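PDB 4Y9V: particle-associated lyase, which binds capsular saccharide of Acinetobacter baumannii as the tailspike of bacteriophage AP22 and probably cleaves the capsule as a lyase. Local coordinates for residues A[104-110]-A[215-221]; A[372-376]-A[393-398]; A[464-468]-A[500-504]; A[572-576]-A[609-614]. Where two conformers were deposited one is given. Residue numbers count along the deposited sequence, not the author numbering.

Contact 1. Residues A[104-110]-A[215-221]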
loop_
_atom_site.group_PDB
_atom_site.type_symbol
_atom_site.label_atom_id
_atom_site.label_comp_id
_atom_site.label_asym_id
_atom_site.label_seq_id
_atom_site.Cartn_x
_atom_site.Cartn_y
_atom_site.Cartn_z
ATOM N N THR A 104 30.672 -2.730 -21.540
ATOM C CA THR A 104 30.276 -2.789 -22.949
ATOM C C THR A 104 29.361 -1.587 -23.218
ATOM O O THR A 104 28.304 -1.476 -22.572
ATOM C CB THR A 104 29.510 -4.090 -23.254
ATOM O OG1 THR A 104 30.358 -5.208 -23.007
ATOM C CG2 THR A 104 29.062 -4.123 -24.675
ATOM N N VAL A 105 29.741 -0.736 -24.155
ATOM C CA VAL A 105 28.958 0.455 -24.456
ATOM C C VAL A 105 28.742 0.480 -25.969
ATOM O O VAL A 105 29.725 0.343 -26.731
ATOM C CB VAL A 105 29.639 1.742 -23.971
ATOM C CG1 VAL A 105 28.885 2.970 -24.402
ATOM C CG2 VAL A 105 29.768 1.695 -22.455
ATOM N N PHE A 106 27.514 0.707 -26.404
ATOM C CA PHE A 106 27.221 0.922 -27.819
ATOM C C PHE A 106 27.034 2.432 -28.035
ATOM O O PHE A 106 26.147 3.030 -27.452
ATOM C CB PHE A 106 25.988 0.131 -28.279
ATOM C CG PHE A 106 26.184 -1.354 -28.067
ATOM C CD1 PHE A 106 27.080 -2.073 -28.834
ATOM C CD2 PHE A 106 25.484 -2.042 -27.099
ATOM C CE1 PHE A 106 27.277 -3.426 -28.615
ATOM C CE2 PHE A 106 25.699 -3.387 -26.888
ATOM C CZ PHE A 106 26.591 -4.090 -27.660
ATOM N N ASN A 107 27.934 3.012 -28.834
ATOM C CA ASN A 107 27.900 4.447 -29.107
ATOM C C ASN A 107 27.207 4.659 -30.454
ATOM O O ASN A 107 27.807 4.387 -31.513
ATOM C CB ASN A 107 29.317 5.052 -29.070
ATOM C CG ASN A 107 29.231 6.566 -29.067
ATOM O OD1 ASN A 107 28.322 7.157 -29.629
ATOM N ND2 ASN A 107 30.215 7.156 -28.424
ATOM N N PHE A 108 25.977 5.083 -30.377
ATOM C CA PHE A 108 25.090 5.325 -31.506
ATOM C C PHE A 108 25.317 6.687 -32.159
ATOM O O PHE A 108 24.730 6.956 -33.223
ATOM C CB PHE A 108 23.641 5.262 -31.022
ATOM C CG PHE A 108 23.199 3.910 -30.499
ATOM C CD1 PHE A 108 23.484 2.737 -31.185
ATOM C CD2 PHE A 108 22.464 3.821 -29.323
ATOM C CE1 PHE A 108 23.041 1.511 -30.705
ATOM C CE2 PHE A 108 22.005 2.616 -28.867
ATOM C CZ PHE A 108 22.307 1.447 -29.532
ATOM N N GLY A 109 26.120 7.551 -31.555
ATOM C CA GLY A 109 26.356 8.828 -32.199
ATOM C C GLY A 109 25.061 9.537 -32.496
ATOM O O GLY A 109 24.155 9.614 -31.667
ATOM N N ASP A 110 24.997 10.145 -33.696
ATOM C CA ASP A 110 23.855 10.890 -34.155
ATOM C C ASP A 110 22.773 10.033 -34.832
ATOM O O ASP A 110 21.655 10.521 -34.999
ATOM C CB ASP A 110 24.263 11.960 -35.160
ATOM C CG ASP A 110 25.013 13.130 -34.581
ATOM O OD1 ASP A 110 24.524 13.713 -33.602
ATOM O OD2 ASP A 110 26.034 13.488 -35.216
ATOM N N TYR A 215 22.701 -6.657 -19.430
ATOM C CA TYR A 215 23.322 -5.347 -19.253
ATOM C C TYR A 215 23.350 -4.717 -20.631
ATOM O O TYR A 215 23.854 -5.349 -21.567
ATOM C CB TYR A 215 24.739 -5.554 -18.749
ATOM C CG TYR A 215 25.621 -4.342 -18.606
ATOM C CD1 TYR A 215 26.360 -3.851 -19.662
ATOM C CD2 TYR A 215 25.736 -3.709 -17.373
ATOM C CE1 TYR A 215 27.170 -2.743 -19.520
ATOM C CE2 TYR A 215 26.563 -2.621 -17.211
ATOM C CZ TYR A 215 27.293 -2.133 -18.282
ATOM O OH TYR A 215 28.204 -1.106 -18.171
ATOM N N LEU A 216 22.849 -3.498 -20.725
ATOM C CA LEU A 216 22.901 -2.777 -22.003
ATOM C C LEU A 216 23.179 -1.333 -21.628
ATOM O O LEU A 216 22.423 -0.733 -20.839
ATOM C CB LEU A 216 21.618 -3.009 -22.762
ATOM C CG LEU A 216 21.498 -2.247 -24.072
ATOM C CD1 LEU A 216 22.621 -2.570 -25.013
ATOM C CD2 LEU A 216 20.142 -2.505 -24.756
ATOM N N LYS A 217 24.265 -0.761 -22.138
ATOM C CA LYS A 217 24.688 0.604 -21.863
ATOM C C LYS A 217 24.995 1.259 -23.213
ATOM O O LYS A 217 25.720 0.707 -24.040
ATOM C CB LYS A 217 25.892 0.634 -20.948
ATOM C CG LYS A 217 26.373 2.032 -20.569
ATOM C CD LYS A 217 27.435 2.029 -19.487
ATOM C CE LYS A 217 28.007 3.404 -19.265
ATOM N NZ LYS A 217 28.962 3.408 -18.138
ATOM N N THR A 218 24.409 2.448 -23.406
ATOM C CA THR A 218 24.440 3.114 -24.702
ATOM C C THR A 218 24.790 4.570 -24.527
ATOM O O THR A 218 24.525 5.199 -23.481
ATOM C CB THR A 218 23.100 2.979 -25.446
ATOM O OG1 THR A 218 22.083 3.715 -24.799
ATOM C CG2 THR A 218 22.627 1.525 -25.522
ATOM N N VAL A 219 25.337 5.139 -25.612
ATOM C CA VAL A 219 25.633 6.551 -25.739
ATOM C C VAL A 219 25.096 7.048 -27.082
ATOM O O VAL A 219 25.344 6.409 -28.100
ATOM C CB VAL A 219 27.154 6.835 -25.676
ATOM C CG1 VAL A 219 27.460 8.316 -25.981
ATOM C CG2 VAL A 219 27.672 6.450 -24.305
ATOM N N SER A 220 24.426 8.205 -27.059
ATOM C CA SER A 220 23.968 8.852 -28.263
ATOM C C SER A 220 24.158 10.364 -28.058
ATOM O O SER A 220 24.223 10.822 -26.930
ATOM C CB SER A 220 22.444 8.617 -28.475
ATOM O OG SER A 220 22.157 7.226 -28.481
ATOM N N THR A 221 24.207 11.114 -29.151
ATOM C CA THR A 221 24.149 12.555 -28.986
ATOM C C THR A 221 22.741 12.989 -28.597
ATOM O O THR A 221 21.760 12.250 -28.755
ATOM C CB THR A 221 24.574 13.293 -30.270
ATOM O OG1 THR A 221 23.554 13.088 -31.212
ATOM C CG2 THR A 221 25.938 12.823 -30.763
HETATM O O HOH W 1 25.952 -2.547 -23.653
HETATM O O HOH W 2 26.055 -2.904 -23.122
#
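Water replaces one rung of this parallel strand pair. Thr-104 O and Lys-217 N lie 4.1 Å apart, too far for a direct bond, and water 1 and water 2, evidently alternative positions, fill the gap; water 1 is 2.8 Å from Thr-104 O and 2.9 Å from Lys-217 N. Beyond it the strands 105-109 and 215-220 close up into the usual parallel alternation: Phe-106 N donates to Lys-217 O (3.0 Å), Val-219 N to Phe-106 O (2.9 Å) and Phe-108 N to Val-219 O (2.7 Å). The side chains separate by face. Val-105 CG1 meets Val-219 CG2 at 3.7 Å, while Phe-106 CD2 reaches Leu-216 CD1 at 3.6 Å on the other face, where Phe-114 also packs. Strands 83-85 and 237-245 flank the pair, stacking successive coils of a parallel beta-helix. At the far end Asn-107 OD1 accepts from Gly-109 N (3.0 Å) in an Asx turn, while its ND2 is held by Glu-83. Thr-221 N still bonds Gly-109 O (2.9 Å), and Thr-221 OG1 donates to Asp-110 OD1 (2.7 Å). Backbone bonds therefore set the register, with water at one end and the Thr-221 to Asp-110 side-chain bond at the other extending the pairing.

Contact 2. Residues A[372-376]-A[393-398]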
loop_
_atom_site.group_PDB
_atom_site.type_symbol
_atom_site.label_atom_id
_atom_site.label_comp_id
_atom_site.label_asym_id
_atom_site.label_seq_id
_atom_site.Cartn_x
_atom_site.Cartn_y
_atom_site.Cartn_z
ATOM N N GLY A 372 5.423 26.916 -10.993
ATOM C CA GLY A 372 4.260 27.586 -11.546
ATOM C C GLY A 372 2.953 27.417 -10.760
ATOM O O GLY A 372 1.911 27.834 -11.276
ATOM N N GLN A 373 3.034 26.854 -9.573
ATOM C CA GLN A 373 1.958 26.630 -8.593
ATOM C C GLN A 373 1.245 25.293 -8.821
ATOM O O GLN A 373 0.931 24.900 -9.952
ATOM C CB GLN A 373 0.881 27.708 -8.532
ATOM C CG GLN A 373 1.427 29.110 -8.286
ATOM C CD GLN A 373 0.353 30.052 -7.824
ATOM O OE1 GLN A 373 -0.850 29.731 -7.827
ATOM N NE2 GLN A 373 0.756 31.260 -7.420
ATOM N N GLY A 374 0.929 24.656 -7.707
ATOM C CA GLY A 374 0.151 23.426 -7.684
ATOM C C GLY A 374 1.040 22.184 -7.650
ATOM O O GLY A 374 2.179 22.166 -8.098
ATOM N N CYS A 375 0.451 21.080 -7.103
ATOM C CA CYS A 375 1.102 19.789 -7.039
ATOM C C CYS A 375 0.611 18.768 -8.046
ATOM O O CYS A 375 1.410 17.949 -8.515
ATOM C CB CYS A 375 0.949 19.189 -5.641
ATOM S SG CYS A 375 1.990 19.995 -4.369
ATOM N N VAL A 376 -0.702 18.732 -8.328
ATOM C CA VAL A 376 -1.300 17.700 -9.135
ATOM C C VAL A 376 -2.205 18.354 -10.176
ATOM O O VAL A 376 -3.058 19.186 -9.802
ATOM C CB VAL A 376 -2.148 16.723 -8.264
ATOM C CG1 VAL A 376 -2.782 15.642 -9.120
ATOM C CG2 VAL A 376 -1.291 16.089 -7.173
ATOM N N TYR A 393 2.417 16.539 0.566
ATOM C CA TYR A 393 2.547 17.595 -0.434
ATOM C C TYR A 393 3.428 18.687 0.138
ATOM O O TYR A 393 3.221 19.120 1.279
ATOM C CB TYR A 393 1.169 18.193 -0.787
ATOM C CG TYR A 393 0.122 17.164 -1.155
ATOM C CD1 TYR A 393 -0.606 16.513 -0.170
ATOM C CD2 TYR A 393 -0.157 16.844 -2.494
ATOM C CE1 TYR A 393 -1.583 15.574 -0.471
ATOM C CE2 TYR A 393 -1.119 15.901 -2.809
ATOM C CZ TYR A 393 -1.832 15.267 -1.797
ATOM O OH TYR A 393 -2.750 14.290 -2.149
ATOM N N TYR A 394 4.396 19.141 -0.647
ATOM C CA TYR A 394 5.324 20.204 -0.192
ATOM C C TYR A 394 5.101 21.408 -1.052
ATOM O O TYR A 394 5.429 21.362 -2.254
ATOM C CB TYR A 394 6.757 19.683 -0.305
ATOM C CG TYR A 394 7.099 18.573 0.655
ATOM C CD1 TYR A 394 7.332 18.906 1.981
ATOM C CD2 TYR A 394 7.135 17.233 0.322
ATOM C CE1 TYR A 394 7.642 17.931 2.930
ATOM C CE2 TYR A 394 7.426 16.266 1.266
ATOM C CZ TYR A 394 7.683 16.624 2.570
ATOM O OH TYR A 394 7.956 15.645 3.508
ATOM N N THR A 395 4.540 22.485 -0.534
ATOM C CA THR A 395 4.201 23.686 -1.266
ATOM C C THR A 395 4.893 24.896 -0.680
ATOM O O THR A 395 5.292 24.920 0.483
ATOM C CB THR A 395 2.674 23.961 -1.336
ATOM O OG1 THR A 395 2.204 24.470 -0.072
ATOM C CG2 THR A 395 1.900 22.725 -1.730
ATOM N N LYS A 396 4.996 25.931 -1.532
ATOM C CA LYS A 396 5.581 27.209 -1.142
ATOM C C LYS A 396 4.894 28.414 -1.790
ATOM O O LYS A 396 5.148 29.510 -1.300
ATOM C CB LYS A 396 7.080 27.227 -1.379
ATOM C CG LYS A 396 7.482 27.074 -2.827
ATOM C CD LYS A 396 8.972 27.453 -2.917
ATOM C CE LYS A 396 9.537 27.088 -4.252
ATOM N NZ LYS A 396 8.782 27.719 -5.367
ATOM N N THR A 397 4.097 28.266 -2.791
ATOM C CA THR A 397 3.452 29.409 -3.425
ATOM C C THR A 397 2.124 29.728 -2.715
ATOM O O THR A 397 1.629 28.952 -1.900
ATOM C CB THR A 397 3.171 29.216 -4.920
ATOM O OG1 THR A 397 1.957 28.486 -5.100
ATOM C CG2 THR A 397 4.350 28.628 -5.650
ATOM N N PRO A 398 1.484 30.842 -3.067
ATOM C CA PRO A 398 0.179 31.153 -2.501
ATOM C C PRO A 398 -0.959 30.305 -3.038
ATOM O O PRO A 398 -2.080 30.413 -2.512
ATOM C CB PRO A 398 -0.053 32.656 -2.838
ATOM C CG PRO A 398 1.346 33.172 -3.127
ATOM C CD PRO A 398 2.009 31.994 -3.816
#
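Cys-375 projects its side chain into the angle between Tyr-393 and Thr-395, with CB 4.1 Å from Tyr-393 CD2 and SG 3.8 Å from Thr-395 CG2. Val-376 adds to the same apolar patch, its CG2 lying 4.4 Å from Tyr-393 CE2, so both residues approach the tyrosine at its ring edge. The touching parts run roughly opposite, their end-to-end directions 148° apart; 372-376 leads into strand 376-378, whereas 393-398 runs out of strand 391-394. Van der Waals contact, rather than direct hydrogen bonding, joins them. Gln-373 illustrates this: its CG rests 3.3 Å from Thr-397 OG1 and its NE2 3.9 Å from Pro-398 CD, yet its amide is held elsewhere, OE1 by Ser-401 and Trp-402 and NE2 by Asn-400. Glu-369 supplies an indirect polar tie, bonding Gly-374 N on one segment and Thr-397 OG1 and Lys-396 N on the other. Gly-374 has phi/psi of 95/155, angles at which a CB would collide with the preceding carbonyl oxygen. The principle is that of a beta-helix, in which turns of consecutive coils stack as the strands do. Segment 372-376 links strand 366-368 to strand 376-378; segment 393-398 leaves strand 391-394, which pairs in parallel with 366-368 and, on its other side, with 424-427, whose Ile-426 packs on Tyr-393.

Contact 3. Residues A[464-468]-A[500-504]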
loop_
_atom_site.group_PDB
_atom_site.type_symbol
_atom_site.label_atom_id
_atom_site.label_comp_id
_atom_site.label_asym_id
_atom_site.label_seq_id
_atom_site.Cartn_x
_atom_site.Cartn_y
_atom_site.Cartn_z
ATOM N N ASP A 464 -1.095 22.642 7.089
ATOM C CA ASP A 464 -0.456 23.604 8.005
ATOM C C ASP A 464 -0.367 25.014 7.425
ATOM O O ASP A 464 0.383 25.839 7.920
ATOM C CB ASP A 464 0.869 23.160 8.555
ATOM C CG ASP A 464 1.989 23.228 7.560
ATOM O OD1 ASP A 464 1.686 23.304 6.365
ATOM O OD2 ASP A 464 3.149 23.278 8.017
ATOM N N PHE A 465 -1.187 25.311 6.417
ATOM C CA PHE A 465 -1.181 26.662 5.841
ATOM C C PHE A 465 -1.577 27.692 6.875
ATOM O O PHE A 465 -2.498 27.495 7.678
ATOM C CB PHE A 465 -2.158 26.745 4.690
ATOM C CG PHE A 465 -1.835 25.932 3.429
ATOM C CD1 PHE A 465 -0.693 25.155 3.317
ATOM C CD2 PHE A 465 -2.703 26.006 2.383
ATOM C CE1 PHE A 465 -0.458 24.459 2.131
ATOM C CE2 PHE A 465 -2.471 25.317 1.191
ATOM C CZ PHE A 465 -1.335 24.546 1.080
ATOM N N ASP A 466 -0.955 28.860 6.783
ATOM C CA ASP A 466 -1.399 29.999 7.617
ATOM C C ASP A 466 -2.721 30.574 7.145
ATOM O O ASP A 466 -3.459 31.178 7.943
ATOM C CB ASP A 466 -0.276 31.034 7.660
ATOM C CG ASP A 466 0.969 30.412 8.206
ATOM O OD1 ASP A 466 0.939 29.910 9.356
ATOM O OD2 ASP A 466 1.990 30.314 7.469
ATOM N N ALA A 467 -3.022 30.442 5.859
ATOM C CA ALA A 467 -4.275 30.911 5.280
ATOM C C ALA A 467 -4.691 29.938 4.189
ATOM O O ALA A 467 -3.830 29.364 3.505
ATOM C CB ALA A 467 -4.126 32.317 4.719
ATOM N N LEU A 468 -5.983 29.748 4.041
ATOM C CA LEU A 468 -6.564 28.878 3.014
ATOM C C LEU A 468 -7.923 29.414 2.684
ATOM O O LEU A 468 -8.737 29.628 3.581
ATOM C CB LEU A 468 -6.648 27.435 3.560
ATOM C CG LEU A 468 -7.283 26.422 2.590
ATOM C CD1 LEU A 468 -6.458 26.214 1.346
ATOM C CD2 LEU A 468 -7.511 25.080 3.311
ATOM N N THR A 500 -4.938 30.650 12.446
ATOM C CA THR A 500 -5.255 31.722 11.536
ATOM C C THR A 500 -6.029 31.262 10.312
ATOM O O THR A 500 -6.560 32.089 9.564
ATOM C CB THR A 500 -3.960 32.387 11.088
ATOM O OG1 THR A 500 -3.042 31.393 10.606
ATOM C CG2 THR A 500 -3.261 33.132 12.228
ATOM N N ALA A 501 -6.021 29.936 10.028
ATOM C CA ALA A 501 -6.699 29.462 8.823
ATOM C C ALA A 501 -8.205 29.490 9.027
ATOM O O ALA A 501 -8.698 29.045 10.066
ATOM C CB ALA A 501 -6.191 28.056 8.509
ATOM N N ASN A 502 -8.910 29.963 8.020
ATOM C CA ASN A 502 -10.369 30.152 8.082
ATOM C C ASN A 502 -11.005 29.817 6.735
ATOM O O ASN A 502 -11.559 30.718 6.094
ATOM C CB ASN A 502 -10.648 31.583 8.508
ATOM C CG ASN A 502 -12.080 31.996 8.677
ATOM O OD1 ASN A 502 -12.943 31.164 9.142
ATOM N ND2 ASN A 502 -12.366 33.208 8.374
ATOM N N PRO A 503 -10.886 28.569 6.294
ATOM C CA PRO A 503 -11.307 28.242 4.932
ATOM C C PRO A 503 -12.769 27.945 4.850
ATOM O O PRO A 503 -13.420 27.497 5.803
ATOM C CB PRO A 503 -10.537 26.957 4.673
ATOM C CG PRO A 503 -10.527 26.256 6.029
ATOM C CD PRO A 503 -10.350 27.431 7.007
ATOM N N TYR A 504 -13.318 28.073 3.611
ATOM C CA TYR A 504 -14.529 27.381 3.260
ATOM C C TYR A 504 -14.230 25.883 3.098
ATOM O O TYR A 504 -13.279 25.495 2.423
ATOM C CB TYR A 504 -15.092 27.896 1.933
ATOM C CG TYR A 504 -15.700 29.265 2.022
ATOM C CD1 TYR A 504 -17.036 29.407 2.429
ATOM C CD2 TYR A 504 -14.969 30.404 1.767
ATOM C CE1 TYR A 504 -17.603 30.640 2.543
ATOM C CE2 TYR A 504 -15.548 31.669 1.858
ATOM C CZ TYR A 504 -16.889 31.745 2.256
ATOM O OH TYR A 504 -17.429 33.017 2.342
HETATM O O HOH W 3 -0.371 31.418 11.166
HETATM O O HOH W 4 -7.688 31.376 5.850
#
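In the parallel beta-helix, of the pectin lyase-like kind, turns as well as strands must fit their neighbours, and here the turn after strand 461-463 meets the one after strand 486-496. Side-chain conformations account for part of the fit. Thr-500 takes chi1 p, which brings OG1 to Asp-466 O, to which it donates at 2.7 Å. Asp-466, with chi1 m, holds its carboxylate beside this bond: water 3 donates to both Asp-466 OD1 and Thr-500 OG1, each at 2.7 Å, while OD1 also forms a salt bridge with Lys-498. Phe-465 is likewise m, and its ring leads away from 500-504 toward Ile-436 and Leu-399; its carbonyl O is what lies near Ala-501 CB, at 3.8 Å. Leu-468, in the t, p rotamer, presents CD2 to Pro-503 CB at 3.8 Å and itself packs on Ile-436. Between the two backbones sits water 4, accepting from Leu-468 N at 3.0 Å and from Asn-502 N at 2.9 Å.

Contact 4. Residues A[572-576]-A[609-614]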
loop_
_atom_site.group_PDB
_atom_site.type_symbol
_atom_site.label_atom_id
_atom_site.label_comp_id
_atom_site.label_asym_id
_atom_site.label_seq_id
_atom_site.Cartn_x
_atom_site.Cartn_y
_atom_site.Cartn_z
ATOM N N THR A 572 -34.425 24.482 41.606
ATOM C CA THR A 572 -33.948 25.657 42.344
ATOM C C THR A 572 -32.937 26.473 41.590
ATOM O O THR A 572 -32.645 27.624 41.940
ATOM C CB THR A 572 -33.362 25.326 43.752
ATOM O OG1 THR A 572 -32.115 24.670 43.625
ATOM C CG2 THR A 572 -34.357 24.500 44.586
ATOM N N PHE A 573 -32.283 25.928 40.543
ATOM C CA PHE A 573 -31.229 26.689 39.897
ATOM C C PHE A 573 -31.807 27.964 39.239
ATOM O O PHE A 573 -31.192 29.030 39.355
ATOM C CB PHE A 573 -30.441 25.830 38.873
ATOM C CG PHE A 573 -29.229 26.527 38.369
ATOM C CD1 PHE A 573 -28.081 26.604 39.149
ATOM C CD2 PHE A 573 -29.204 27.132 37.133
ATOM C CE1 PHE A 573 -26.970 27.252 38.683
ATOM C CE2 PHE A 573 -28.074 27.793 36.676
ATOM C CZ PHE A 573 -26.948 27.856 37.472
ATOM N N PHE A 574 -32.940 27.833 38.556
ATOM C CA PHE A 574 -33.535 28.938 37.839
ATOM C C PHE A 574 -34.784 29.525 38.517
ATOM O O PHE A 574 -35.413 30.403 37.939
ATOM C CB PHE A 574 -33.892 28.551 36.391
ATOM C CG PHE A 574 -32.648 28.318 35.534
ATOM C CD1 PHE A 574 -31.761 29.337 35.271
ATOM C CD2 PHE A 574 -32.393 27.061 34.984
ATOM C CE1 PHE A 574 -30.645 29.147 34.473
ATOM C CE2 PHE A 574 -31.259 26.863 34.210
ATOM C CZ PHE A 574 -30.404 27.891 33.935
ATOM N N ASN A 575 -35.096 29.053 39.732
ATOM C CA ASN A 575 -36.270 29.553 40.446
ATOM C C ASN A 575 -35.922 29.910 41.878
ATOM O O ASN A 575 -35.371 29.112 42.621
ATOM C CB ASN A 575 -37.400 28.474 40.466
ATOM C CG ASN A 575 -37.932 28.321 39.075
ATOM O OD1 ASN A 575 -38.762 29.122 38.608
ATOM N ND2 ASN A 575 -37.387 27.363 38.321
ATOM N N GLU A 576 -36.366 31.134 42.230
ATOM C CA GLU A 576 -36.174 31.671 43.590
ATOM C C GLU A 576 -37.038 30.926 44.608
ATOM O O GLU A 576 -36.628 30.773 45.766
ATOM C CB GLU A 576 -36.560 33.151 43.574
ATOM C CG GLU A 576 -35.569 33.973 42.723
ATOM C CD GLU A 576 -35.723 33.909 41.202
ATOM O OE1 GLU A 576 -36.815 33.596 40.706
ATOM O OE2 GLU A 576 -34.778 34.206 40.509
ATOM N N VAL A 609 -34.874 37.269 37.269
ATOM C CA VAL A 609 -34.759 37.994 38.514
ATOM C C VAL A 609 -33.368 37.857 39.109
ATOM O O VAL A 609 -32.868 38.806 39.699
ATOM C CB VAL A 609 -35.864 37.536 39.475
ATOM C CG1 VAL A 609 -35.628 38.091 40.891
ATOM C CG2 VAL A 609 -37.242 37.912 38.983
ATOM N N THR A 610 -32.746 36.682 39.008
ATOM C CA THR A 610 -31.466 36.402 39.619
ATOM C C THR A 610 -30.475 36.020 38.532
ATOM O O THR A 610 -30.707 34.999 37.833
ATOM C CB THR A 610 -31.591 35.195 40.600
ATOM O OG1 THR A 610 -32.610 35.476 41.559
ATOM C CG2 THR A 610 -30.327 34.889 41.363
ATOM N N PRO A 611 -29.398 36.721 38.359
ATOM C CA PRO A 611 -28.365 36.320 37.369
ATOM C C PRO A 611 -27.865 34.894 37.674
ATOM O O PRO A 611 -27.622 34.545 38.832
ATOM C CB PRO A 611 -27.244 37.345 37.574
ATOM C CG PRO A 611 -27.992 38.582 38.030
ATOM C CD PRO A 611 -29.014 38.012 39.010
ATOM N N LYS A 612 -27.655 34.134 36.598
ATOM C CA LYS A 612 -27.119 32.788 36.652
ATOM C C LYS A 612 -26.094 32.575 35.531
ATOM O O LYS A 612 -26.336 33.016 34.416
ATOM C CB LYS A 612 -28.209 31.716 36.459
ATOM C CG LYS A 612 -29.219 31.618 37.573
ATOM C CD LYS A 612 -28.732 30.942 38.787
ATOM C CE LYS A 612 -29.411 31.409 40.067
ATOM N NZ LYS A 612 -29.390 30.277 41.028
ATOM N N THR A 613 -25.012 31.861 35.855
ATOM C CA THR A 613 -23.977 31.515 34.882
ATOM C C THR A 613 -24.100 30.043 34.529
ATOM O O THR A 613 -24.202 29.172 35.429
ATOM C CB THR A 613 -22.571 31.834 35.451
ATOM O OG1 THR A 613 -22.498 33.225 35.757
ATOM C CG2 THR A 613 -21.480 31.454 34.484
ATOM N N PHE A 614 -24.100 29.734 33.227
ATOM C CA PHE A 614 -24.314 28.362 32.760
ATOM C C PHE A 614 -23.776 28.248 31.349
ATOM O O PHE A 614 -23.356 29.238 30.749
ATOM C CB PHE A 614 -25.789 27.962 32.908
ATOM C CG PHE A 614 -26.730 28.918 32.156
ATOM C CD1 PHE A 614 -27.046 28.680 30.843
ATOM C CD2 PHE A 614 -27.253 30.012 32.804
ATOM C CE1 PHE A 614 -27.880 29.567 30.166
ATOM C CE2 PHE A 614 -28.085 30.891 32.137
ATOM C CZ PHE A 614 -28.399 30.661 30.812
HETATM O O HOH W 5 -32.259 30.379 41.890
HETATM O O HOH W 6 -34.459 34.572 37.870
#
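This is a mixed aromatic and polar contact in the C-terminal Ig-like region, where the loop between strands 555-561 and 586-594 covers the residues that lead into strand 613-623. Lys-612 is its centre. In the conformer given, its aliphatic chain crosses the ring of Phe-573, with CD 3.9 Å from the ring centroid in a CH-pi contact, and NZ lies 4.6 Å from that centroid, 19° off the ring normal, as a cation-pi interaction. The same NZ donates to Phe-573 O at 2.8 Å and to water 5 at 3.0 Å, and that water in turn lies 2.8 Å from Thr-572 O. Deeper in, Phe-574 points its edge at the face of Phe-614 in a T-shaped stack, centroids 5.4 Å apart and planes at 87°. Trp-569 extends the aromatic cluster by stacking on Phe-573, and Phe-574 also touches Leu-603 of a second subunit. On the outer side Thr-610 OG1 donates to Glu-576 OE2 (2.7 Å), and water 6 joins Glu-576 OE2 (2.7 Å) to Val-609 N (2.8 Å). The lysine charge is thus met by a carbonyl, a water and a ring face; Glu-576, its OE2 6.7 Å from Lys-612 NZ, forms its salt bridge through OE1 with Arg-584 instead.

The four contacts follow one another in series along an elongated chain. Contacts 1, 2 and 4 all reach the same large mixed sheet, through strands 105-109 and 215-220, 391-394, and 613-623 respectively. The centres of contact 1 and contact 2 are about 38 Å apart, those of contact 2 and contact 3 about 15 Å; these last two touch, Thr-395 OG1 standing 3.5 Å from Phe-465 CE1. Contact 4 is about 41 Å from contact 3 and 91 Å from contact 1, between centres. In contact 1 the side chain of Ser-220 is about 14 Å from a bound saccharide unit. Contacts 1 to 3 thus join coils along the beta-helix, while contact 4 belongs to the Ig-like region beyond it.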